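Local coordinates for protein uracil-dna glycosylase (Deinococcus radiodurans, PDB 4UQM) that belongs to the uracil-DNA glycosylase superfamily, an alpha/beta fold built on a central four-stranded parallel sheet, and is bound here to DNA, at residues A[173-185]-A[220-233]. The protein carries 1 engineered substitution. Numbering follows the deposited sequence.
Sequences AKEERVVFILWGS and PFSKTNEALEKAGR. With nucleotides of chain B.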
loop_
_atom_site.group_PDB
_atom_site.type_symbol
_atom_site.label_atom_id
_atom_site.label_comp_id
_atom_site.label_asym_id
_atom_site.label_seq_id
_atom_site.Cartn_x
_atom_site.Cartn_y
_atom_site.Cartn_z
ATOM N N ALA A 173 -12.928 6.247 8.637
ATOM C CA ALA A 173 -13.787 6.276 9.824
ATOM C C ALA A 173 -13.029 6.561 11.131
ATOM O O ALA A 173 -13.675 6.845 12.160
ATOM C CB ALA A 173 -14.558 4.965 9.943
ATOM N N LYS A 174 -11.698 6.440 11.141
ATOM C CA LYS A 174 -10.941 6.810 12.349
ATOM C C LYS A 174 -11.053 8.310 12.598
ATOM O O LYS A 174 -11.057 9.114 11.656
ATOM C CB LYS A 174 -9.474 6.406 12.229
ATOM C CG LYS A 174 -9.187 4.896 12.184
ATOM C CD LYS A 174 -7.812 4.632 11.588
ATOM C CE LYS A 174 -6.656 5.224 12.314
ATOM N NZ LYS A 174 -5.895 4.327 13.150
ATOM N N GLU A 175 -11.075 8.672 13.869
ATOM C CA GLU A 175 -11.208 10.067 14.281
ATOM C C GLU A 175 -9.869 10.808 14.200
ATOM O O GLU A 175 -9.814 11.930 13.707
ATOM C CB GLU A 175 -11.889 10.145 15.663
ATOM C CG GLU A 175 -13.298 9.515 15.596
ATOM C CD GLU A 175 -14.059 9.344 16.909
ATOM O OE1 GLU A 175 -13.527 8.706 17.876
ATOM O OE2 GLU A 175 -15.255 9.769 16.922
ATOM N N GLU A 176 -8.803 10.147 14.601
ATOM C CA GLU A 176 -7.476 10.781 14.581
ATOM C C GLU A 176 -6.928 10.854 13.185
ATOM O O GLU A 176 -7.154 9.956 12.396
ATOM C CB GLU A 176 -6.471 10.074 15.465
ATOM C CG GLU A 176 -5.483 11.086 16.042
ATOM C CD GLU A 176 -4.718 10.573 17.242
ATOM O OE1 GLU A 176 -4.770 9.329 17.470
ATOM O OE2 GLU A 176 -4.090 11.411 17.952
ATOM N N ARG A 177 -6.230 11.954 12.909
ATOM C CA ARG A 177 -5.667 12.205 11.596
ATOM C C ARG A 177 -4.900 11.024 10.995
ATOM O O ARG A 177 -3.966 10.454 11.580
ATOM C CB ARG A 177 -4.701 13.399 11.640
ATOM C CG ARG A 177 -3.989 13.633 10.314
ATOM C CD ARG A 177 -3.452 15.024 10.207
ATOM N NE ARG A 177 -4.506 16.044 10.007
ATOM C CZ ARG A 177 -4.256 17.326 9.801
ATOM N NH1 ARG A 177 -3.015 17.812 9.940
ATOM N NH2 ARG A 177 -5.251 18.168 9.544
ATOM N N VAL A 178 -5.256 10.703 9.770
ATOM C CA VAL A 178 -4.511 9.837 8.893
ATOM C C VAL A 178 -4.149 10.626 7.644
ATOM O O VAL A 178 -4.979 11.381 7.076
ATOM C CB VAL A 178 -5.334 8.589 8.526
ATOM C CG1 VAL A 178 -4.614 7.760 7.533
ATOM C CG2 VAL A 178 -5.607 7.781 9.790
ATOM N N VAL A 179 -2.915 10.459 7.208
ATOM C CA VAL A 179 -2.479 10.982 5.916
ATOM C C VAL A 179 -2.567 9.897 4.876
ATOM O O VAL A 179 -1.921 8.839 5.002
ATOM C CB VAL A 179 -1.056 11.566 6.019
ATOM C CG1 VAL A 179 -0.592 12.128 4.667
ATOM C CG2 VAL A 179 -0.893 12.597 7.149
ATOM N N PHE A 180 -3.330 10.141 3.837
ATOM C CA PHE A 180 -3.462 9.256 2.711
ATOM C C PHE A 180 -2.621 9.766 1.569
ATOM O O PHE A 180 -2.840 10.899 1.101
ATOM C CB PHE A 180 -4.927 9.201 2.249
ATOM C CG PHE A 180 -5.913 8.643 3.274
ATOM C CD1 PHE A 180 -6.362 9.401 4.351
ATOM C CD2 PHE A 180 -6.411 7.358 3.124
ATOM C CE1 PHE A 180 -7.312 8.898 5.218
ATOM C CE2 PHE A 180 -7.354 6.817 4.019
ATOM C CZ PHE A 180 -7.788 7.599 5.074
ATOM N N ILE A 181 -1.702 8.933 1.106
ATOM C CA ILE A 181 -0.823 9.241 -0.033
ATOM C C ILE A 181 -1.247 8.357 -1.200
ATOM O O ILE A 181 -1.109 7.153 -1.160
ATOM C CB ILE A 181 0.683 8.980 0.305
ATOM C CG1 ILE A 181 1.104 9.778 1.550
ATOM C CG2 ILE A 181 1.575 9.241 -0.905
ATOM C CD1 ILE A 181 2.512 9.386 2.005
ATOM N N LEU A 182 -1.789 9.011 -2.250
ATOM C CA LEU A 182 -2.382 8.295 -3.398
ATOM C C LEU A 182 -1.413 8.465 -4.546
ATOM O O LEU A 182 -1.270 9.578 -5.107
ATOM C CB LEU A 182 -3.764 8.878 -3.702
ATOM C CG LEU A 182 -4.718 8.934 -2.485
ATOM C CD1 LEU A 182 -6.075 9.503 -2.931
ATOM C CD2 LEU A 182 -4.877 7.569 -1.826
ATOM N N TRP A 183 -0.756 7.364 -4.920
ATOM C CA TRP A 183 0.230 7.366 -5.985
ATOM C C TRP A 183 -0.315 6.697 -7.229
ATOM O O TRP A 183 -0.392 5.462 -7.279
ATOM C CB TRP A 183 1.506 6.618 -5.546
ATOM C CG TRP A 183 2.370 7.485 -4.597
ATOM C CD1 TRP A 183 2.358 8.850 -4.459
ATOM C CD2 TRP A 183 3.396 7.000 -3.733
ATOM N NE1 TRP A 183 3.338 9.250 -3.550
ATOM C CE2 TRP A 183 3.975 8.115 -3.097
ATOM C CE3 TRP A 183 3.897 5.736 -3.444
ATOM C CZ2 TRP A 183 5.028 7.951 -2.178
ATOM C CZ3 TRP A 183 4.914 5.601 -2.534
ATOM C CH2 TRP A 183 5.437 6.686 -1.906
ATOM N N GLY A 184 -0.630 7.512 -8.231
ATOM C CA GLY A 184 -1.089 7.042 -9.525
ATOM C C GLY A 184 -2.574 7.231 -9.747
ATOM O O GLY A 184 -3.378 7.386 -8.805
ATOM N N SER A 185 -2.954 7.157 -11.020
ATOM C CA SER A 185 -4.329 7.426 -11.386
ATOM C C SER A 185 -5.314 6.431 -10.756
ATOM O O SER A 185 -6.425 6.799 -10.369
ATOM C CB SER A 185 -4.466 7.418 -12.893
ATOM O OG SER A 185 -3.658 8.453 -13.478
ATOM N N PRO A 220 6.056 14.273 -0.797
ATOM C CA PRO A 220 4.961 13.705 -0.021
ATOM C C PRO A 220 5.398 13.378 1.431
ATOM O O PRO A 220 4.573 13.309 2.330
ATOM C CB PRO A 220 4.615 12.454 -0.811
ATOM C CG PRO A 220 5.902 12.053 -1.459
ATOM C CD PRO A 220 6.543 13.342 -1.839
ATOM N N PHE A 221 6.678 13.110 1.621
ATOM C CA PHE A 221 7.207 12.572 2.900
ATOM C C PHE A 221 7.262 13.694 3.950
ATOM O O PHE A 221 6.777 13.537 5.099
ATOM C CB PHE A 221 8.538 11.863 2.666
ATOM C CG PHE A 221 8.483 10.847 1.553
ATOM C CD1 PHE A 221 7.782 9.634 1.716
ATOM C CD2 PHE A 221 9.038 11.137 0.326
ATOM C CE1 PHE A 221 7.672 8.717 0.682
ATOM C CE2 PHE A 221 8.936 10.195 -0.728
ATOM C CZ PHE A 221 8.223 9.011 -0.532
ATOM N N SER A 222 7.741 14.859 3.528
ATOM C CA SER A 222 7.734 16.011 4.400
ATOM C C SER A 222 6.323 16.544 4.627
ATOM O O SER A 222 5.984 16.939 5.739
ATOM C CB SER A 222 8.651 17.111 3.885
ATOM O OG SER A 222 8.227 17.555 2.629
ATOM N N LYS A 223 5.517 16.593 3.574
ATOM C CA LYS A 223 4.127 17.020 3.735
ATOM C C LYS A 223 3.404 16.114 4.726
ATOM O O LYS A 223 2.687 16.588 5.597
ATOM C CB LYS A 223 3.397 17.042 2.393
ATOM C CG LYS A 223 3.842 18.172 1.505
ATOM C CD LYS A 223 3.257 18.037 0.128
ATOM C CE LYS A 223 3.673 19.178 -0.779
ATOM N NZ LYS A 223 3.424 18.820 -2.195
ATOM N N THR A 224 3.667 14.792 4.648
ATOM C CA THR A 224 3.037 13.859 5.588
ATOM C C THR A 224 3.434 14.188 7.032
ATOM O O THR A 224 2.594 14.232 7.928
ATOM C CB THR A 224 3.434 12.415 5.207
ATOM O OG1 THR A 224 2.822 12.088 3.966
ATOM C CG2 THR A 224 2.992 11.410 6.277
ATOM N N ASN A 225 4.726 14.384 7.249
ATOM C CA ASN A 225 5.208 14.627 8.588
ATOM C C ASN A 225 4.711 15.943 9.158
ATOM O O ASN A 225 4.353 16.015 10.342
ATOM C CB ASN A 225 6.712 14.502 8.678
ATOM C CG ASN A 225 7.157 13.057 8.702
ATOM O OD1 ASN A 225 6.341 12.161 8.805
ATOM N ND2 ASN A 225 8.461 12.832 8.624
ATOM N N GLU A 226 4.598 16.957 8.314
ATOM C CA GLU A 226 4.078 18.228 8.792
ATOM C C GLU A 226 2.601 18.090 9.214
ATOM O O GLU A 226 2.208 18.570 10.273
ATOM C CB GLU A 226 4.283 19.291 7.722
ATOM C CG GLU A 226 3.739 20.673 8.084
ATOM C CD GLU A 226 4.044 21.741 7.038
ATOM O OE1 GLU A 226 4.696 21.400 5.999
ATOM O OE2 GLU A 226 3.659 22.922 7.257
ATOM N N ALA A 227 1.814 17.375 8.407
ATOM C CA ALA A 227 0.420 17.131 8.765
ATOM C C ALA A 227 0.285 16.331 10.071
ATOM O O ALA A 227 -0.589 16.608 10.908
ATOM C CB ALA A 227 -0.318 16.429 7.625
ATOM N N LEU A 228 1.080 15.268 10.212
ATOM C CA LEU A 228 1.028 14.476 11.448
ATOM C C LEU A 228 1.360 15.348 12.642
ATOM O O LEU A 228 0.659 15.333 13.650
ATOM C CB LEU A 228 1.955 13.283 11.379
ATOM C CG LEU A 228 1.533 12.201 10.369
ATOM C CD1 LEU A 228 2.640 11.196 10.109
ATOM C CD2 LEU A 228 0.246 11.535 10.841
ATOM N N GLU A 229 2.431 16.134 12.509
ATOM C CA GLU A 229 2.879 16.947 13.631
ATOM C C GLU A 229 1.847 17.975 14.027
ATOM O O GLU A 229 1.603 18.175 15.228
ATOM C CB GLU A 229 4.178 17.618 13.255
ATOM C CG GLU A 229 5.332 16.656 13.270
ATOM C CD GLU A 229 6.549 17.164 12.497
ATOM O OE1 GLU A 229 6.548 18.316 12.083
ATOM O OE2 GLU A 229 7.466 16.388 12.183
ATOM N N LYS A 230 1.198 18.591 13.054
ATOM C CA LYS A 230 0.168 19.594 13.365
ATOM C C LYS A 230 -1.054 19.004 14.082
ATOM O O LYS A 230 -1.746 19.724 14.804
ATOM C CB LYS A 230 -0.279 20.349 12.112
ATOM C CG LYS A 230 0.833 21.117 11.404
ATOM C CD LYS A 230 1.325 22.363 12.109
ATOM C CE LYS A 230 2.552 22.927 11.387
ATOM N NZ LYS A 230 2.234 23.272 9.954
ATOM N N ALA A 231 -1.289 17.694 13.892
ATOM C CA ALA A 231 -2.347 16.969 14.605
ATOM C C ALA A 231 -1.914 16.313 15.927
ATOM O O ALA A 231 -2.683 15.602 16.552
ATOM C CB ALA A 231 -2.977 15.927 13.672
ATOM N N GLY A 232 -0.670 16.511 16.353
ATOM C CA GLY A 232 -0.187 15.851 17.578
ATOM C C GLY A 232 0.106 14.366 17.436
ATOM O O GLY A 232 0.268 13.644 18.430
ATOM N N ARG A 233 0.211 13.909 16.200
ATOM C CA ARG A 233 0.663 12.590 15.912
ATOM C C ARG A 233 2.196 12.793 15.687
ATOM O O ARG A 233 2.700 13.859 15.276
ATOM C CB ARG A 233 -0.105 11.982 14.722
ATOM C CG ARG A 233 -1.622 12.038 14.870
ATOM C CD ARG A 233 -2.362 10.949 14.127
ATOM N NE ARG A 233 -2.133 9.657 14.779
ATOM C CZ ARG A 233 -2.611 8.473 14.397
ATOM N NH1 ARG A 233 -3.351 8.290 13.306
ATOM N NH2 ARG A 233 -2.265 7.419 15.115
ATOM P P DT B 11 0.084 7.154 -13.225
ATOM O OP1 DT B 11 0.466 8.098 -12.157
ATOM O OP2 DT B 11 -1.145 6.324 -13.043
ATOM O "O5'" DT B 11 -0.153 8.021 -14.557
ATOM C "C5'" DT B 11 0.604 9.240 -14.726
ATOM C "C4'" DT B 11 0.044 9.930 -15.949
ATOM O "O4'" DT B 11 0.423 9.193 -17.145
ATOM C "C3'" DT B 11 -1.486 10.009 -15.958
ATOM O "O3'" DT B 11 -1.823 11.166 -16.712
ATOM C "C2'" DT B 11 -1.886 8.912 -16.920
ATOM C "C1'" DT B 11 -0.723 8.996 -17.911
ATOM N N1 DT B 11 -0.527 7.847 -18.806
ATOM C C2 DT B 11 -0.145 8.119 -20.102
ATOM O O2 DT B 11 0.133 9.239 -20.489
ATOM N N3 DT B 11 -0.046 7.017 -20.909
ATOM C C4 DT B 11 -0.299 5.697 -20.557
ATOM O O4 DT B 11 -0.148 4.804 -21.379
ATOM C C5 DT B 11 -0.705 5.490 -19.194
ATOM C C7 DT B 11 -0.992 4.094 -18.729
ATOM C C6 DT B 11 -0.795 6.557 -18.394
#
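Helix 220-230 packs along strand 179-183 of the central parallel sheet, nearly antiparallel to it, with a closest axis approach of 9.3 Å. This is helix-on-sheet packing of the uracil-DNA glycosylase alpha/beta fold. Val-179, Ile-181 and Trp-183 face the helix. Thr-224 sits over the first two: its OG1 is 3.4 Å from Ile-181 CD1 and also meets Val-179 CG1. That hydroxyl stands beside its own backbone N (chi1 -68°) and donates to Pro-220 O one turn back, so it is satisfied among apolar groups. Val-179 CG2 packs on Ala-227 CB. Trp-183 turns the edge of its six-membered ring to Phe-221, CZ2 lying 3.7 Å from CZ, with the planes at 72°. Glu-114 and Leu-115 of helix 106-118 also touch Phe-221.

Two arginines tie the other end. Arg-177 reaches past the methyl of Ala-231 and, in its guanidinium plane, gives NH1 to Ala-227 O at 2.9 Å; NE goes to Asn-198 O. Ala-231 N approaches Ala-227 O from the opposite face. Arg-233 follows a Schellman motif at Gly-232. The Glu-176 carboxylate stacks over one face of the Arg-233 guanidinium, offset toward its rim. The salt bridge from OE1 to Arg-233 NE is long, and no N-H points at the oxygen. Beyond the strand, Ser-185 N binds OP2 of DT11 of chain B. Arg-233 NH1 also bonds Val-75 O, and it meets Arg-177 O at 2.8 Å, almost straight at 177°, from above the carbonyl plane.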